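Local coordinates for protein GMP reductase (Trypanosoma brucei brucei, PDB 6JIG) that probably catalyses the NADPH-dependent deamination of GMP to IMP and also binds guanine nucleotides at a regulatory CBS domain, at residues G126-V132 against G143-R147; A378-P384 against V395-R399; T36-S40 against A368-M372; V272-K276 against A303-G307; L88-K92 against L248-D254. The protein carries 1 engineered substitution. One frame throughout, in Å; residues are numbered along the deposited sequence.

In the fold
Four contacts belong to the catalytic (βα)8 barrel and one to the CBS domain inserted into it. Contact 1 is a buried antiparallel hairpin of that domain, held by backbone hydrogen bonds and bordered by a bound GMP. Contacts 4 and 5 repeat one solution on the partly buried outside of the barrel: a helix meets the glycine-terminated end of the next helix, with a small apolar patch and a lysine-aspartate salt bridge. Contact 3 joins the hairpin 37-45 to barrel strand 370-373 through threonines and water; it touches contact 4, where Ser40 CB is 3.3 Å from Asp306 O. Contact 2, also buried, uses one lysine to bind backbone carbonyls beyond the last barrel strand.

Contact 1: G126-V132 against G143-R147; sequences GVGCLLV and GIITR. With 5GP (guanosine-5'-monophosphate), chain C.
Ile145, Arg147 and Val132 bury the most surface in this antiparallel β-hairpin of a CBS domain. Strands 129-132 and 143-146 run at 155° with their axes 4.4 Å apart. Ile145 forms a hydrogen-bonded pair with Leu130 (Leu130 N to Ile145 O 2.9 Å), as Val132 does with Gly143 (Val132 N to Gly143 O 2.7 Å). Branched, t-rotamer Ile145 and Val132 suit a sheet face, their CG2 atoms meeting at 4.2 Å; on the other face Cys129 SG lies 3.8 Å from Ile144 CD1. Arg147 (chi2 and chi3 both t) reaches back along 126-128, its NH2 making a weak hydrogen bond to Leu118 O. A CB on Gly128 would clash with 5GP O2P, and the base donates a weak hydrogen bond, 5GP N2 to Cys129 O, 3.3 Å, at a GMP/GTP site consistent with allosteric regulation. Ile105 of strand 104-105 and Val159 and Leu162 of helix 159-162 pack on the Ile145 face, while Leu206 of strand 203-208 meets Cys129 and Leu131.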
# COMPACT_ATOMS: atom_id res chain seq x y z
N GLY A 126 -8.90 -6.95 -47.25
CA GLY A 126 -9.30 -6.84 -48.65
C GLY A 126 -8.68 -7.93 -49.52
O GLY A 126 -8.26 -8.99 -49.05
N VAL A 127 -8.65 -7.66 -50.83
CA VAL A 127 -8.10 -8.59 -51.81
C VAL A 127 -7.06 -7.84 -52.64
O VAL A 127 -7.01 -6.61 -52.66
CB VAL A 127 -9.19 -9.21 -52.72
CG1 VAL A 127 -10.22 -9.97 -51.87
CG2 VAL A 127 -9.88 -8.14 -53.54
N GLY A 128 -6.19 -8.61 -53.30
CA GLY A 128 -5.05 -8.00 -53.96
C GLY A 128 -5.24 -7.76 -55.44
O GLY A 128 -4.49 -7.00 -56.06
N CYS A 129 -6.25 -8.38 -56.03
CA CYS A 129 -6.50 -8.16 -57.43
C CYS A 129 -7.99 -8.29 -57.68
O CYS A 129 -8.73 -8.87 -56.89
CB CYS A 129 -5.65 -9.13 -58.29
SG CYS A 129 -6.38 -10.73 -58.59
N LEU A 130 -8.43 -7.66 -58.76
CA LEU A 130 -9.79 -7.81 -59.27
C LEU A 130 -9.69 -8.27 -60.71
O LEU A 130 -8.90 -7.74 -61.49
CB LEU A 130 -10.58 -6.50 -59.20
CG LEU A 130 -10.63 -5.72 -57.89
CD1 LEU A 130 -11.28 -4.35 -58.11
CD2 LEU A 130 -11.38 -6.50 -56.81
N LEU A 131 -10.48 -9.28 -61.07
CA LEU A 131 -10.53 -9.73 -62.46
C LEU A 131 -11.52 -8.86 -63.22
O LEU A 131 -12.63 -8.61 -62.75
CB LEU A 131 -10.91 -11.21 -62.53
CG LEU A 131 -9.79 -11.96 -61.79
CD1 LEU A 131 -10.29 -13.16 -60.99
CD2 LEU A 131 -8.64 -12.33 -62.72
N VAL A 132 -11.09 -8.36 -64.37
CA VAL A 132 -11.93 -7.50 -65.20
C VAL A 132 -12.75 -8.39 -66.12
O VAL A 132 -12.19 -9.20 -66.87
CB VAL A 132 -11.09 -6.50 -66.00
CG1 VAL A 132 -11.99 -5.53 -66.75
CG2 VAL A 132 -10.16 -5.74 -65.06
N GLY A 143 -9.39 -9.15 -68.41
CA GLY A 143 -8.08 -8.79 -67.93
C GLY A 143 -8.05 -8.79 -66.42
O GLY A 143 -8.95 -9.31 -65.76
N ILE A 144 -7.02 -8.16 -65.88
CA ILE A 144 -6.78 -8.19 -64.44
C ILE A 144 -6.21 -6.84 -64.01
O ILE A 144 -5.42 -6.22 -64.74
CB ILE A 144 -5.85 -9.36 -64.06
CG1 ILE A 144 -5.80 -9.55 -62.54
CG2 ILE A 144 -4.45 -9.16 -64.64
CD1 ILE A 144 -4.98 -10.74 -62.12
N ILE A 145 -6.62 -6.38 -62.83
CA ILE A 145 -6.12 -5.13 -62.28
C ILE A 145 -5.73 -5.35 -60.81
O ILE A 145 -6.47 -5.99 -60.05
CB ILE A 145 -7.15 -3.99 -62.44
CG1 ILE A 145 -6.52 -2.63 -62.15
CG2 ILE A 145 -8.39 -4.25 -61.61
CD1 ILE A 145 -7.23 -1.49 -62.85
N THR A 146 -4.58 -4.81 -60.43
CA THR A 146 -3.97 -5.01 -59.13
C THR A 146 -3.76 -3.67 -58.44
O THR A 146 -3.86 -2.60 -59.06
CB THR A 146 -2.62 -5.73 -59.27
OG1 THR A 146 -1.69 -4.85 -59.91
CG2 THR A 146 -2.78 -6.98 -60.11
N ARG A 147 -3.46 -3.72 -57.14
CA ARG A 147 -3.13 -2.49 -56.41
C ARG A 147 -1.95 -1.78 -57.05
O ARG A 147 -1.92 -0.55 -57.12
CB ARG A 147 -2.81 -2.80 -54.94
CG ARG A 147 -4.02 -2.94 -54.04
CD ARG A 147 -3.62 -3.07 -52.57
NE ARG A 147 -4.79 -3.04 -51.69
CZ ARG A 147 -5.56 -4.10 -51.44
NH1 ARG A 147 -5.27 -5.26 -52.01
NH2 ARG A 147 -6.61 -3.99 -50.63
P 5GP C . -2.91 -10.72 -52.41
O1P 5GP C . -1.59 -11.21 -52.96
O2P 5GP C . -4.06 -10.78 -53.40
O3P 5GP C . -2.87 -9.57 -51.43
O5' 5GP C . -3.40 -11.91 -51.49
C5' 5GP C . -4.58 -12.58 -51.85
C4' 5GP C . -5.15 -13.35 -50.70
O4' 5GP C . -6.57 -13.01 -50.61
C3' 5GP C . -5.08 -14.86 -50.93
O3' 5GP C . -4.88 -15.55 -49.69
C2' 5GP C . -6.45 -15.16 -51.52
O2' 5GP C . -6.89 -16.50 -51.40
C1' 5GP C . -7.34 -14.18 -50.75
N9 5GP C . -8.57 -13.87 -51.48
C8 5GP C . -9.80 -14.25 -51.09
N7 5GP C . -10.70 -13.87 -52.01
C5 5GP C . -10.03 -13.27 -53.02
C6 5GP C . -10.44 -12.70 -54.22
O6 5GP C . -11.65 -12.68 -54.52
N1 5GP C . -9.52 -12.17 -55.04
C2 5GP C . -8.22 -12.17 -54.72
N2 5GP C . -7.34 -11.62 -55.60
N3 5GP C . -7.78 -12.72 -53.55
C4 5GP C . -8.68 -13.28 -52.69

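Contact 2: A378-P384 against V395-R399; sequences AGTDEAP and VKIIR
Lys396 stretches its side chain across the loop 378-384, its CB 3.7 Å from Gly379 CA and its CD 3.9 Å from Pro384 O. After chi1 in m, the other three torsions are t, so the nearly straight chain carries the ammonium into a cluster of carbonyls: NZ donates to Thr380 O at 3.1 Å and to Ala383 O at 2.9 Å. The loop is folded to offer them. Asp381 and Glu382 occupy the corners of a type I β-turn closed by Ala383 N to Thr380 O, 3.1 Å, so Thr380 O accepts from both. Lysine fits because its long, flexible chain ends in an ammonium group that can donate to several carbonyls at once. Gly379 takes positive phi (74°), easy for glycine. Two residues along the extended strand, Ile398 (chi1 and chi2 both t) sets CD1 3.8 Å from Ala378 CB, an apolar contact near the GMP-binding residues Asn375 and Ser316. The strand leads on to Met401 and Ala402, which also bind GMP. Strand 393-399 is the middle of a three-stranded antiparallel sheet between strands 388-390 and 431-435, while helices 60-68 and 440-457 pack against Thr380.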
# COMPACT_ATOMS: atom_id res chain seq x y z
N ALA A 378 -6.74 -13.61 -24.55
CA ALA A 378 -7.40 -12.31 -24.51
C ALA A 378 -6.35 -11.21 -24.48
O ALA A 378 -5.22 -11.41 -24.03
CB ALA A 378 -8.32 -12.22 -23.30
N GLY A 379 -6.72 -10.04 -25.00
CA GLY A 379 -5.79 -8.93 -25.05
C GLY A 379 -4.71 -9.04 -26.10
O GLY A 379 -3.85 -8.16 -26.17
N THR A 380 -4.71 -10.10 -26.90
CA THR A 380 -3.80 -10.11 -28.03
C THR A 380 -4.36 -9.22 -29.13
O THR A 380 -5.54 -8.82 -29.11
CB THR A 380 -3.57 -11.53 -28.53
OG1 THR A 380 -4.83 -12.13 -28.86
CG2 THR A 380 -2.89 -12.38 -27.44
N ASP A 381 -3.50 -8.89 -30.10
CA ASP A 381 -3.92 -8.09 -31.25
C ASP A 381 -5.18 -8.66 -31.88
O ASP A 381 -6.12 -7.92 -32.20
CB ASP A 381 -2.80 -8.03 -32.29
CG ASP A 381 -1.63 -7.17 -31.86
OD1 ASP A 381 -1.62 -6.64 -30.73
OD2 ASP A 381 -0.69 -7.03 -32.67
N GLU A 382 -5.21 -9.98 -32.08
CA GLU A 382 -6.28 -10.62 -32.82
C GLU A 382 -7.55 -10.81 -32.00
O GLU A 382 -8.61 -11.08 -32.59
CB GLU A 382 -5.81 -11.97 -33.37
CG GLU A 382 -4.75 -11.85 -34.46
CD GLU A 382 -3.33 -11.73 -33.92
OE1 GLU A 382 -3.17 -11.54 -32.69
OE2 GLU A 382 -2.38 -11.82 -34.72
N ALA A 383 -7.48 -10.71 -30.68
CA ALA A 383 -8.69 -10.79 -29.88
C ALA A 383 -9.59 -9.59 -30.19
O ALA A 383 -9.10 -8.51 -30.54
CB ALA A 383 -8.35 -10.81 -28.39
N PRO A 384 -10.90 -9.77 -30.11
CA PRO A 384 -11.82 -8.65 -30.39
C PRO A 384 -11.68 -7.56 -29.34
O PRO A 384 -11.12 -7.75 -28.26
CB PRO A 384 -13.21 -9.29 -30.33
CG PRO A 384 -12.98 -10.76 -30.38
CD PRO A 384 -11.63 -11.01 -29.80
N VAL A 395 -4.75 -2.01 -22.08
CA VAL A 395 -5.48 -3.19 -21.65
C VAL A 395 -6.59 -3.49 -22.65
O VAL A 395 -6.93 -2.68 -23.51
CB VAL A 395 -6.09 -3.01 -20.23
N LYS A 396 -7.15 -4.69 -22.53
CA LYS A 396 -8.35 -5.09 -23.26
C LYS A 396 -9.31 -5.78 -22.30
O LYS A 396 -8.90 -6.35 -21.28
CB LYS A 396 -8.03 -6.03 -24.44
CG LYS A 396 -7.62 -5.32 -25.73
CD LYS A 396 -7.71 -6.26 -26.94
CE LYS A 396 -7.11 -5.62 -28.18
NZ LYS A 396 -7.42 -6.41 -29.40
N ILE A 397 -10.60 -5.73 -22.63
CA ILE A 397 -11.63 -6.34 -21.79
C ILE A 397 -11.63 -7.85 -21.99
O ILE A 397 -11.47 -8.35 -23.11
CB ILE A 397 -13.01 -5.74 -22.12
CG1 ILE A 397 -13.05 -4.25 -21.76
CG2 ILE A 397 -14.12 -6.49 -21.38
CD1 ILE A 397 -12.70 -3.96 -20.32
N ILE A 398 -11.78 -8.58 -20.88
CA ILE A 398 -12.16 -9.99 -20.90
C ILE A 398 -13.38 -10.13 -20.00
O ILE A 398 -13.45 -9.52 -18.93
CB ILE A 398 -11.01 -10.92 -20.46
CG1 ILE A 398 -11.36 -12.38 -20.74
CG2 ILE A 398 -10.64 -10.70 -18.97
CD1 ILE A 398 -10.29 -13.36 -20.27
N ARG A 399 -14.37 -10.90 -20.46
CA ARG A 399 -15.62 -10.97 -19.71
C ARG A 399 -16.26 -12.34 -19.87
O ARG A 399 -16.17 -12.97 -20.93
CB ARG A 399 -16.59 -9.86 -20.14
CG ARG A 399 -17.16 -10.03 -21.53
CD ARG A 399 -17.83 -8.75 -21.98
NE ARG A 399 -18.42 -8.87 -23.30
CZ ARG A 399 -18.90 -7.85 -24.00
NH1 ARG A 399 -18.84 -6.62 -23.47
NH2 ARG A 399 -19.42 -8.03 -25.20

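Contact 3: T36-S40 against A368-M372; sequences TTRLS and ADTVM
This is a side-chain and water-mediated contact between the hairpin strand 37-40 and the start of strand 370-373, the eighth strand of the barrel; the two segments exchange no backbone-to-backbone hydrogen bonds. Thr37, extended with chi1 in t, donates from OG1 to Asp369 O at 2.7 Å, while its methyl CG2 meets Thr370 CG2 at 3.7 Å. Threonine suits this half-polar, half-apolar position because it brings a hydroxyl and a methyl on one short stem. Arg38 O lies 3.3 Å from Asp369 CB. Two waters complete the join. One donates to Thr37 OG1 (2.7 Å) and Asp369 OD1 (3.0 Å); the other donates to Arg38 O and Leu39 O, both 2.8 Å, and accepts from Thr370 OG1 at 3.0 Å, with Thr370 chi1 in p. The Asp369 carboxylate is held in addition by Cys348 N at OD2 and Gln467 NE2 at OD1. A classic β-bulge at Leu39 and Ser40 accompanies a corner in the chain, and Leu39 and Thr370 both pack on Val50 of the first barrel strand. Met372, farther along, touches the bound GMP. The hairpin 37-45 sits against Thr370 and Asp285 at the N-terminal strand ends of this IMPDH/GMPR-family (βα)8 barrel.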
# COMPACT_ATOMS: atom_id res chain seq x y z
N THR A 36 0.92 -33.23 -32.91
CA THR A 36 -0.34 -33.39 -33.63
C THR A 36 -1.36 -34.18 -32.79
O THR A 36 -1.01 -35.08 -32.02
CB THR A 36 -0.11 -34.08 -34.98
OG1 THR A 36 0.31 -35.43 -34.76
CG2 THR A 36 0.96 -33.36 -35.76
N THR A 37 -2.63 -33.81 -32.92
CA THR A 37 -3.65 -34.32 -32.01
C THR A 37 -4.99 -34.31 -32.73
O THR A 37 -5.08 -33.92 -33.90
CB THR A 37 -3.69 -33.49 -30.72
OG1 THR A 37 -4.46 -34.19 -29.73
CG2 THR A 37 -4.34 -32.13 -30.97
N ARG A 38 -6.03 -34.73 -32.03
CA ARG A 38 -7.40 -34.72 -32.55
C ARG A 38 -8.24 -33.73 -31.76
O ARG A 38 -8.24 -33.75 -30.52
CB ARG A 38 -8.03 -36.11 -32.48
CG ARG A 38 -7.20 -37.18 -33.19
CD ARG A 38 -8.04 -38.40 -33.53
NE ARG A 38 -8.76 -38.20 -34.78
CZ ARG A 38 -8.35 -38.62 -35.97
NH1 ARG A 38 -7.20 -39.28 -36.10
NH2 ARG A 38 -9.09 -38.36 -37.04
N LEU A 39 -8.92 -32.86 -32.49
CA LEU A 39 -9.94 -32.02 -31.89
C LEU A 39 -11.21 -32.82 -31.62
O LEU A 39 -11.84 -32.67 -30.56
CB LEU A 39 -10.24 -30.85 -32.82
CG LEU A 39 -11.41 -29.98 -32.39
CD1 LEU A 39 -11.02 -29.17 -31.15
CD2 LEU A 39 -11.82 -29.06 -33.54
N SER A 40 -11.59 -33.66 -32.57
CA SER A 40 -12.77 -34.51 -32.50
C SER A 40 -12.48 -35.75 -33.33
O SER A 40 -11.40 -35.89 -33.91
CB SER A 40 -14.02 -33.77 -32.99
OG SER A 40 -13.77 -33.10 -34.22
N ALA A 368 -6.16 -35.08 -21.81
CA ALA A 368 -6.82 -34.23 -22.80
C ALA A 368 -6.12 -34.30 -24.15
O ALA A 368 -4.90 -34.40 -24.22
CB ALA A 368 -6.85 -32.77 -22.34
N ASP A 369 -6.91 -34.21 -25.23
CA ASP A 369 -6.32 -34.12 -26.56
C ASP A 369 -6.02 -32.69 -26.98
O ASP A 369 -5.06 -32.47 -27.74
CB ASP A 369 -7.24 -34.79 -27.60
CG ASP A 369 -7.51 -36.22 -27.24
OD1 ASP A 369 -6.59 -37.04 -27.41
OD2 ASP A 369 -8.59 -36.51 -26.68
N THR A 370 -6.81 -31.73 -26.52
CA THR A 370 -6.57 -30.32 -26.78
C THR A 370 -6.86 -29.54 -25.50
O THR A 370 -7.48 -30.05 -24.56
CB THR A 370 -7.45 -29.75 -27.90
OG1 THR A 370 -8.83 -29.98 -27.57
CG2 THR A 370 -7.12 -30.38 -29.27
N VAL A 371 -6.44 -28.28 -25.50
CA VAL A 371 -6.82 -27.32 -24.46
C VAL A 371 -7.54 -26.15 -25.12
O VAL A 371 -7.25 -25.80 -26.27
CB VAL A 371 -5.60 -26.81 -23.65
CG1 VAL A 371 -4.93 -27.97 -22.89
CG2 VAL A 371 -4.60 -26.13 -24.57
N MET A 372 -8.48 -25.56 -24.39
CA MET A 372 -9.16 -24.35 -24.84
C MET A 372 -8.74 -23.20 -23.93
O MET A 372 -8.80 -23.33 -22.70
CB MET A 372 -10.67 -24.51 -24.82
CG MET A 372 -11.39 -23.22 -25.18
SD MET A 372 -13.17 -23.41 -25.37
CE MET A 372 -13.27 -23.82 -27.13
O HOH W 1 -4.64 -36.85 -29.73
O HOH W 2 -9.89 -32.54 -28.61

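Contact 4: V272-K276 against A303-G307; sequences VKRLK and AGADG
Lys276 NZ and Asp306 OD2 form a salt bridge of 2.8 Å, the polar tie between two successive βα units of the (βα)8 barrel. Helix 266-277 meets the end of helix 294-302 and the turn into strand 307-310. Asp306, chi1 in m, sits just before that strand, and its OD2 also accepts from Ile286 N of the neighbouring barrel strand, so one carboxylate serves helix and sheet. Lys276 bends to reach it (chi1 to chi3 all in m), its stem passing over Gly304. That residue ends helix 294-302 in a Schellman motif; with phi 108° and psi 8° a CB would jam against the preceding carbonyl and would stand only 3.2 Å from Lys276 CG, so glycine is required twice over. Inward of the salt bridge, Val272, one helical turn before Lys276 (Lys276 N to Val272 O 2.9 Å), faces the turn with chi1 in t: its CG1 is 3.5 Å from Ala303 O, 4.1 Å from Ala303 CB and 3.8 Å from Ala305 N. Small Ala303 lets the helix come close, the CA atoms of Lys273 and Ala303 being 5.6 Å apart. At the solvent-facing side, Lys273 CG lies 3.7 Å from Ala303 O.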
# COMPACT_ATOMS: atom_id res chain seq x y z
N VAL A 272 -27.45 -32.61 -29.18
CA VAL A 272 -26.49 -33.47 -29.89
C VAL A 272 -27.23 -34.47 -30.76
O VAL A 272 -26.87 -34.69 -31.93
CB VAL A 272 -25.57 -34.19 -28.89
CG1 VAL A 272 -24.70 -35.20 -29.65
CG2 VAL A 272 -24.70 -33.20 -28.13
N LYS A 273 -28.26 -35.11 -30.21
CA LYS A 273 -29.03 -36.08 -30.98
C LYS A 273 -29.68 -35.42 -32.19
O LYS A 273 -29.70 -35.99 -33.29
CB LYS A 273 -30.09 -36.74 -30.10
CG LYS A 273 -29.53 -37.78 -29.13
CD LYS A 273 -30.64 -38.38 -28.28
CE LYS A 273 -30.11 -39.52 -27.40
NZ LYS A 273 -31.08 -39.93 -26.33
N ARG A 274 -30.22 -34.21 -32.01
CA ARG A 274 -30.85 -33.49 -33.12
C ARG A 274 -29.83 -33.17 -34.21
O ARG A 274 -30.13 -33.29 -35.40
CB ARG A 274 -31.51 -32.22 -32.61
CG ARG A 274 -32.41 -31.53 -33.62
CD ARG A 274 -33.55 -30.79 -32.92
NE ARG A 274 -33.06 -30.01 -31.78
CZ ARG A 274 -33.33 -30.27 -30.50
NH1 ARG A 274 -34.11 -31.29 -30.16
NH2 ARG A 274 -32.81 -29.50 -29.55
N LEU A 275 -28.63 -32.74 -33.81
CA LEU A 275 -27.61 -32.37 -34.78
C LEU A 275 -27.10 -33.59 -35.54
O LEU A 275 -26.83 -33.50 -36.75
CB LEU A 275 -26.45 -31.65 -34.08
CG LEU A 275 -26.83 -30.26 -33.55
CD1 LEU A 275 -25.76 -29.77 -32.59
CD2 LEU A 275 -27.02 -29.28 -34.70
N LYS A 276 -26.94 -34.72 -34.86
CA LYS A 276 -26.52 -35.92 -35.58
C LYS A 276 -27.65 -36.48 -36.43
O LYS A 276 -27.38 -37.19 -37.40
CB LYS A 276 -26.02 -37.01 -34.61
CG LYS A 276 -24.83 -36.61 -33.71
CD LYS A 276 -23.54 -36.39 -34.51
CE LYS A 276 -22.73 -37.66 -34.67
NZ LYS A 276 -21.57 -37.41 -35.56
N ALA A 303 -24.97 -40.09 -26.76
CA ALA A 303 -25.82 -39.25 -27.60
C ALA A 303 -25.23 -38.99 -28.97
O ALA A 303 -25.92 -38.43 -29.83
CB ALA A 303 -26.12 -37.92 -26.90
N GLY A 304 -23.98 -39.40 -29.21
CA GLY A 304 -23.33 -39.25 -30.50
C GLY A 304 -22.23 -38.21 -30.61
O GLY A 304 -21.76 -37.96 -31.72
N ALA A 305 -21.79 -37.60 -29.50
CA ALA A 305 -20.76 -36.57 -29.58
C ALA A 305 -19.48 -37.10 -30.20
O ALA A 305 -19.00 -38.18 -29.86
CB ALA A 305 -20.45 -36.01 -28.18
N ASP A 306 -18.91 -36.30 -31.11
CA ASP A 306 -17.60 -36.56 -31.69
C ASP A 306 -16.45 -35.97 -30.88
O ASP A 306 -15.29 -36.25 -31.19
CB ASP A 306 -17.54 -36.01 -33.12
CG ASP A 306 -18.59 -36.63 -34.01
OD1 ASP A 306 -18.46 -37.84 -34.26
OD2 ASP A 306 -19.55 -35.93 -34.40
N GLY A 307 -16.74 -35.13 -29.90
CA GLY A 307 -15.73 -34.61 -29.00
C GLY A 307 -16.42 -34.07 -27.77
O GLY A 307 -17.62 -33.74 -27.81

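Contact 5: L88-K92 against L248-D254; sequences LREVK and LVEAGAD
Leu88 is the apolar centre, pushed from helix 81-93 into the end of helix 239-251. With chi1 in t and chi2 at 147°, its CD1 touches Ala253 CB at 3.6 Å and Leu248 CD2 at 4.1 Å, while CD2 rests 3.2 Å from Ala251 O and 4.1 Å from Ala251 CB. Ala251 is small enough to let the helices close in, with the CA atoms of Arg89 and Ala251 6.0 Å apart, and Arg89 CG flanks Ala251 CB at 4.2 Å. Gly252 ends its helix in a Schellman motif at phi 123°, where Gly252 N hydrogen-bonds to Val249 O (3.0 Å) and Ala253 N to Leu248 O (3.1 Å); a CB there would press on both Leu88 and Lys92. Outward, Lys92, one turn after Leu88, spans the glycine, its CE 3.2 Å from Gly252 O, and makes a salt bridge from NZ to Asp254 OD2 at 2.7 Å. A second salt bridge to Asp224 and a hydrogen bond to Leu229 O share that ammonium, and Asp254 OD2 also accepts from Val231 N. Such helix-to-helix-end packing, leading into strand 255-259, belongs to the outer layer of a (βα)8 barrel, here where the CBS domain is inserted.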
# COMPACT_ATOMS: atom_id res chain seq x y z
N LEU A 88 -17.57 -16.41 -40.13
CA LEU A 88 -17.11 -17.68 -40.67
C LEU A 88 -16.67 -17.54 -42.13
O LEU A 88 -15.59 -17.99 -42.52
CB LEU A 88 -18.21 -18.73 -40.52
CG LEU A 88 -17.67 -20.15 -40.41
CD1 LEU A 88 -18.56 -20.97 -39.52
CD2 LEU A 88 -17.58 -20.79 -41.80
N ARG A 89 -17.50 -16.88 -42.95
CA ARG A 89 -17.14 -16.68 -44.35
C ARG A 89 -15.88 -15.85 -44.50
O ARG A 89 -15.10 -16.07 -45.43
CB ARG A 89 -18.30 -16.02 -45.09
CG ARG A 89 -19.45 -16.96 -45.40
CD ARG A 89 -20.48 -16.25 -46.29
NE ARG A 89 -21.23 -15.26 -45.53
CZ ARG A 89 -22.42 -15.49 -44.99
NH1 ARG A 89 -23.00 -16.68 -45.16
NH2 ARG A 89 -23.03 -14.54 -44.31
N GLU A 90 -15.65 -14.89 -43.60
CA GLU A 90 -14.40 -14.14 -43.67
C GLU A 90 -13.21 -15.02 -43.36
O GLU A 90 -12.15 -14.88 -43.99
CB GLU A 90 -14.44 -12.94 -42.73
CG GLU A 90 -15.39 -11.84 -43.20
CD GLU A 90 -15.28 -10.57 -42.38
OE1 GLU A 90 -14.14 -10.20 -42.01
OE2 GLU A 90 -16.33 -9.95 -42.10
N VAL A 91 -13.35 -15.91 -42.38
CA VAL A 91 -12.26 -16.84 -42.08
C VAL A 91 -11.95 -17.70 -43.31
O VAL A 91 -10.79 -17.91 -43.67
CB VAL A 91 -12.60 -17.71 -40.86
CG1 VAL A 91 -11.50 -18.76 -40.64
CG2 VAL A 91 -12.77 -16.84 -39.60
N LYS A 92 -13.00 -18.22 -43.95
CA LYS A 92 -12.81 -19.08 -45.12
C LYS A 92 -12.20 -18.32 -46.28
O LYS A 92 -11.52 -18.91 -47.12
CB LYS A 92 -14.16 -19.68 -45.52
CG LYS A 92 -14.63 -20.76 -44.56
CD LYS A 92 -13.51 -21.78 -44.32
CE LYS A 92 -14.01 -23.05 -43.62
NZ LYS A 92 -12.86 -24.01 -43.49
N LEU A 248 -24.60 -22.17 -40.10
CA LEU A 248 -23.16 -22.21 -39.89
C LEU A 248 -22.50 -23.28 -40.76
O LEU A 248 -21.44 -23.04 -41.34
CB LEU A 248 -22.85 -22.49 -38.42
CG LEU A 248 -23.11 -21.34 -37.44
CD1 LEU A 248 -23.07 -21.85 -36.00
CD2 LEU A 248 -22.08 -20.23 -37.64
N VAL A 249 -23.11 -24.46 -40.83
CA VAL A 249 -22.54 -25.52 -41.67
C VAL A 249 -22.55 -25.10 -43.13
O VAL A 249 -21.56 -25.30 -43.85
CB VAL A 249 -23.30 -26.84 -41.44
CG1 VAL A 249 -22.83 -27.91 -42.42
CG2 VAL A 249 -23.07 -27.34 -40.01
N GLU A 250 -23.63 -24.46 -43.58
CA GLU A 250 -23.68 -23.93 -44.94
C GLU A 250 -22.59 -22.90 -45.19
O GLU A 250 -22.06 -22.80 -46.30
CB GLU A 250 -25.05 -23.30 -45.21
CG GLU A 250 -26.12 -24.32 -45.49
CD GLU A 250 -27.51 -23.73 -45.46
OE1 GLU A 250 -27.64 -22.48 -45.33
OE2 GLU A 250 -28.48 -24.52 -45.58
N ALA A 251 -22.24 -22.12 -44.16
CA ALA A 251 -21.20 -21.11 -44.31
C ALA A 251 -19.80 -21.71 -44.30
O ALA A 251 -18.85 -21.02 -44.68
CB ALA A 251 -21.32 -20.05 -43.21
N GLY A 252 -19.65 -22.97 -43.89
CA GLY A 252 -18.36 -23.62 -43.99
C GLY A 252 -17.80 -24.14 -42.68
O GLY A 252 -16.66 -24.62 -42.66
N ALA A 253 -18.57 -24.05 -41.59
CA ALA A 253 -18.11 -24.56 -40.29
C ALA A 253 -17.57 -25.97 -40.43
O ALA A 253 -18.23 -26.85 -41.00
CB ALA A 253 -19.26 -24.54 -39.28
N ASP A 254 -16.37 -26.19 -39.92
CA ASP A 254 -15.75 -27.51 -39.98
C ASP A 254 -16.14 -28.40 -38.82
O ASP A 254 -16.08 -29.63 -38.95
CB ASP A 254 -14.23 -27.35 -40.04
CG ASP A 254 -13.79 -26.62 -41.29
OD1 ASP A 254 -13.95 -27.22 -42.38
OD2 ASP A 254 -13.33 -25.45 -41.20
O HOH W 3 -15.25 -26.27 -44.34